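Ferredoxin-thioredoxin reductase subunit A2, chloroplastic (Arabidopsis thaliana, PDB 7C2B) probably serves as the variable subunit of ferredoxin-thioredoxin reductase, the enzyme that passes electrons from reduced ferredoxin to thioredoxins. Local coordinates at residues B[49-60]-B[90-100]. Numbering follows the deposited sequence.
Sequences VVRVPEVELMGM and IEGRGPVKFFT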
loop_
_atom_site.group_PDB
_atom_site.type_symbol
_atom_site.label_atom_id
_atom_site.label_comp_id
_atom_site.label_asym_id
_atom_site.label_seq_id
_atom_site.Cartn_x
_atom_site.Cartn_y
_atom_site.Cartn_z
ATOM N N VAL B 49 -4.119 8.207 19.644
ATOM C CA VAL B 49 -3.912 9.184 20.705
ATOM C C VAL B 49 -4.045 8.479 22.047
ATOM O O VAL B 49 -4.989 7.712 22.269
ATOM C CB VAL B 49 -4.894 10.357 20.562
ATOM C CG1 VAL B 49 -4.676 11.373 21.666
ATOM C CG2 VAL B 49 -4.700 11.016 19.215
ATOM N N VAL B 50 -3.078 8.707 22.935
ATOM C CA VAL B 50 -2.972 7.886 24.143
ATOM C C VAL B 50 -4.240 8.031 24.969
ATOM O O VAL B 50 -4.644 9.147 25.320
ATOM C CB VAL B 50 -1.728 8.267 24.947
ATOM C CG1 VAL B 50 -1.742 7.570 26.302
ATOM C CG2 VAL B 50 -0.466 7.918 24.161
ATOM N N ARG B 51 -4.895 6.902 25.238
ATOM C CA ARG B 51 -6.088 6.813 26.074
ATOM C C ARG B 51 -7.261 7.603 25.497
ATOM O O ARG B 51 -8.206 7.940 26.218
ATOM C CB ARG B 51 -5.787 7.255 27.517
ATOM C CG ARG B 51 -5.058 6.193 28.347
ATOM C CD ARG B 51 -4.884 6.614 29.816
ATOM N NE ARG B 51 -4.094 7.839 29.959
ATOM C CZ ARG B 51 -2.763 7.882 29.946
ATOM N NH1 ARG B 51 -2.063 6.763 29.803
ATOM N NH2 ARG B 51 -2.129 9.043 30.076
ATOM N N VAL B 52 -7.220 7.914 24.206
ATOM C CA VAL B 52 -8.383 8.457 23.508
ATOM C C VAL B 52 -8.654 7.569 22.305
ATOM O O VAL B 52 -7.992 7.725 21.271
ATOM C CB VAL B 52 -8.158 9.905 23.063
ATOM C CG1 VAL B 52 -9.499 10.582 22.771
ATOM C CG2 VAL B 52 -7.357 10.640 24.103
ATOM N N PRO B 53 -9.603 6.640 22.394
ATOM C CA PRO B 53 -9.753 5.638 21.330
ATOM C C PRO B 53 -9.969 6.212 19.937
ATOM O O PRO B 53 -9.513 5.603 18.965
ATOM C CB PRO B 53 -10.967 4.831 21.798
ATOM C CG PRO B 53 -10.872 4.906 23.299
ATOM C CD PRO B 53 -10.407 6.309 23.583
ATOM N N GLU B 54 -10.649 7.348 19.802
ATOM C CA GLU B 54 -10.981 7.867 18.478
ATOM C C GLU B 54 -11.068 9.379 18.561
ATOM O O GLU B 54 -11.738 9.912 19.447
ATOM C CB GLU B 54 -12.302 7.282 17.961
ATOM C CG GLU B 54 -12.574 7.587 16.480
ATOM C CD GLU B 54 -13.979 7.183 16.014
ATOM O OE1 GLU B 54 -14.422 6.060 16.328
ATOM O OE2 GLU B 54 -14.639 7.988 15.323
ATOM N N VAL B 55 -10.368 10.060 17.658
ATOM C CA VAL B 55 -10.380 11.515 17.591
ATOM C C VAL B 55 -10.741 11.918 16.171
ATOM O O VAL B 55 -10.140 11.425 15.212
ATOM C CB VAL B 55 -9.024 12.123 17.996
ATOM C CG1 VAL B 55 -9.049 13.633 17.855
ATOM C CG2 VAL B 55 -8.677 11.732 19.416
ATOM N N GLU B 56 -11.723 12.806 16.038
ATOM C CA GLU B 56 -12.066 13.398 14.752
ATOM C C GLU B 56 -11.246 14.671 14.580
ATOM O O GLU B 56 -11.337 15.588 15.404
ATOM C CB GLU B 56 -13.562 13.703 14.659
ATOM C CG GLU B 56 -13.941 14.565 13.428
ATOM C CD GLU B 56 -13.633 13.891 12.097
ATOM O OE1 GLU B 56 -14.221 12.825 11.804
ATOM O OE2 GLU B 56 -12.801 14.427 11.332
ATOM N N LEU B 57 -10.444 14.728 13.519
ATOM C CA LEU B 57 -9.509 15.838 13.375
ATOM C C LEU B 57 -10.079 17.020 12.602
ATOM O O LEU B 57 -9.488 18.104 12.649
ATOM C CB LEU B 57 -8.232 15.374 12.675
ATOM C CG LEU B 57 -7.359 14.450 13.530
ATOM C CD1 LEU B 57 -6.040 14.186 12.836
ATOM C CD2 LEU B 57 -7.128 15.064 14.913
ATOM N N MET B 58 -11.187 16.847 11.891
ATOM C CA MET B 58 -11.650 17.926 11.020
ATOM C C MET B 58 -11.912 19.186 11.829
ATOM O O MET B 58 -12.589 19.150 12.863
ATOM C CB MET B 58 -12.914 17.524 10.271
ATOM C CG MET B 58 -13.400 18.656 9.366
ATOM S SD MET B 58 -14.554 18.042 8.169
ATOM C CE MET B 58 -14.777 19.518 7.154
ATOM N N GLY B 59 -11.345 20.299 11.377
ATOM C CA GLY B 59 -11.493 21.555 12.074
ATOM C C GLY B 59 -10.469 21.818 13.153
ATOM O O GLY B 59 -10.381 22.953 13.632
ATOM N N MET B 60 -9.694 20.817 13.559
ATOM C CA MET B 60 -8.666 21.041 14.561
ATOM C C MET B 60 -7.489 21.793 13.955
ATOM O O MET B 60 -7.165 21.642 12.775
ATOM C CB MET B 60 -8.200 19.716 15.160
ATOM C CG MET B 60 -9.291 19.065 15.984
ATOM S SD MET B 60 -8.755 17.624 16.904
ATOM C CE MET B 60 -7.346 18.299 17.791
ATOM N N ILE B 90 -9.079 17.489 26.796
ATOM C CA ILE B 90 -9.873 16.321 27.155
ATOM C C ILE B 90 -10.418 16.523 28.559
ATOM O O ILE B 90 -9.646 16.693 29.512
ATOM C CB ILE B 90 -9.056 15.027 27.061
ATOM C CG1 ILE B 90 -8.593 14.832 25.623
ATOM C CG2 ILE B 90 -9.881 13.839 27.525
ATOM C CD1 ILE B 90 -7.786 13.621 25.454
ATOM N N GLU B 91 -11.744 16.507 28.679
ATOM C CA GLU B 91 -12.400 16.718 29.962
ATOM C C GLU B 91 -11.922 15.691 30.975
ATOM O O GLU B 91 -11.922 14.485 30.706
ATOM C CB GLU B 91 -13.915 16.631 29.791
ATOM C CG GLU B 91 -14.511 17.754 28.954
ATOM C CD GLU B 91 -15.246 18.776 29.797
ATOM O OE1 GLU B 91 -14.581 19.511 30.558
ATOM O OE2 GLU B 91 -16.491 18.840 29.700
ATOM N N GLY B 92 -11.508 16.174 32.143
ATOM C CA GLY B 92 -10.950 15.323 33.170
ATOM C C GLY B 92 -9.489 14.980 32.987
ATOM O O GLY B 92 -8.960 14.171 33.760
ATOM N N ARG B 93 -8.819 15.571 31.995
ATOM C CA ARG B 93 -7.418 15.278 31.708
ATOM C C ARG B 93 -6.579 16.501 31.370
ATOM O O ARG B 93 -5.369 16.476 31.615
ATOM C CB ARG B 93 -7.309 14.282 30.549
ATOM C CG ARG B 93 -6.644 12.974 30.912
ATOM C CD ARG B 93 -6.566 12.071 29.701
ATOM N NE ARG B 93 -5.219 12.037 29.143
ATOM C CZ ARG B 93 -4.871 11.292 28.102
ATOM N NH1 ARG B 93 -5.782 10.530 27.510
ATOM N NH2 ARG B 93 -3.620 11.310 27.651
ATOM N N GLY B 94 -7.158 17.563 30.821
ATOM C CA GLY B 94 -6.387 18.697 30.378
ATOM C C GLY B 94 -5.871 18.495 28.968
ATOM O O GLY B 94 -6.332 17.620 28.228
ATOM N N PRO B 95 -4.885 19.294 28.575
ATOM C CA PRO B 95 -4.400 19.234 27.193
ATOM C C PRO B 95 -3.629 17.950 26.923
ATOM O O PRO B 95 -2.792 17.523 27.723
ATOM C CB PRO B 95 -3.498 20.468 27.087
ATOM C CG PRO B 95 -3.025 20.706 28.474
ATOM C CD PRO B 95 -4.144 20.275 29.387
ATOM N N VAL B 96 -3.924 17.327 25.783
ATOM C CA VAL B 96 -3.227 16.125 25.334
ATOM C C VAL B 96 -2.558 16.443 24.002
ATOM O O VAL B 96 -3.236 16.770 23.023
ATOM C CB VAL B 96 -4.176 14.923 25.213
ATOM C CG1 VAL B 96 -3.467 13.732 24.580
ATOM C CG2 VAL B 96 -4.708 14.552 26.585
ATOM N N LYS B 97 -1.233 16.359 23.976
ATOM C CA LYS B 97 -0.457 16.662 22.785
ATOM C C LYS B 97 -0.216 15.389 21.993
ATOM O O LYS B 97 0.089 14.341 22.570
ATOM C CB LYS B 97 0.876 17.298 23.178
ATOM C CG LYS B 97 1.836 17.516 22.031
ATOM C CD LYS B 97 2.730 18.714 22.308
ATOM C CE LYS B 97 3.771 18.420 23.360
ATOM N NZ LYS B 97 4.713 19.577 23.518
ATOM N N PHE B 98 -0.366 15.477 20.669
ATOM C CA PHE B 98 -0.115 14.324 19.817
ATOM C C PHE B 98 0.273 14.795 18.427
ATOM O O PHE B 98 0.141 15.971 18.082
ATOM C CB PHE B 98 -1.332 13.378 19.744
ATOM C CG PHE B 98 -2.561 13.986 19.103
ATOM C CD1 PHE B 98 -3.454 14.734 19.855
ATOM C CD2 PHE B 98 -2.839 13.782 17.751
ATOM C CE1 PHE B 98 -4.592 15.289 19.280
ATOM C CE2 PHE B 98 -3.972 14.337 17.168
ATOM C CZ PHE B 98 -4.856 15.083 17.937
ATOM N N PHE B 99 0.764 13.852 17.634
ATOM C CA PHE B 99 1.122 14.090 16.248
ATOM C C PHE B 99 0.249 13.231 15.350
ATOM O O PHE B 99 -0.185 12.142 15.739
ATOM C CB PHE B 99 2.603 13.772 15.999
ATOM C CG PHE B 99 3.531 14.499 16.932
ATOM C CD1 PHE B 99 3.859 15.831 16.705
ATOM C CD2 PHE B 99 4.049 13.863 18.049
ATOM C CE1 PHE B 99 4.700 16.511 17.568
ATOM C CE2 PHE B 99 4.891 14.543 18.927
ATOM C CZ PHE B 99 5.216 15.869 18.683
ATOM N N THR B 100 -0.013 13.740 14.150
ATOM C CA THR B 100 -0.730 13.006 13.121
ATOM C C THR B 100 -0.062 13.322 11.792
ATOM O O THR B 100 0.313 14.471 11.543
ATOM C CB THR B 100 -2.226 13.382 13.075
ATOM O OG1 THR B 100 -2.892 12.901 14.255
ATOM C CG2 THR B 100 -2.899 12.775 11.855
#
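Val49 lays CG2 over one face of the Phe98 ring, a CH-pi contact 3.7 Å from the centroid, where segment 49-60 crosses strand 94-102 of the antiparallel sheet in this SH3-like chain. With CG1 anti to the backbone N (chi1 -180°), the same valine also reaches Val96 CG1. Leu57 comes in at the ring edge, its CD2 3.8 Å from Phe98 CZ, and sends its other branch, CD1, tip to tip against Thr100 CG2; Met60 CE approaches CZ obliquely. Toward the hairpin turn, Val52 CG2 and Ile90 CD1 meet tip to tip at 3.3 Å, tighter than usual van der Waals contact. Here the only polar bonds between the segments form: Arg93 NH1 donates to Val50 O at 2.8 Å, nearly straight at 165°, and NH2 adds a weak second bond to that oxygen. Replacing Arg93 by alanine removes both donors, which is likely to leave the type II turn of Val49 to Val52 less firmly tied to the hairpin. Farther out, Phe86 of strand 82-90 meets the Phe98 ring. A classic beta bulge, Arg93 and Gly94 both facing Ile90, sits where strand 94-102 begins. Arg51 NE lies over the centre of one face of the Arg93 guanidinium, the two guanidinium planes 45° apart, with Val96 CG2 toward the rim of the opposite face.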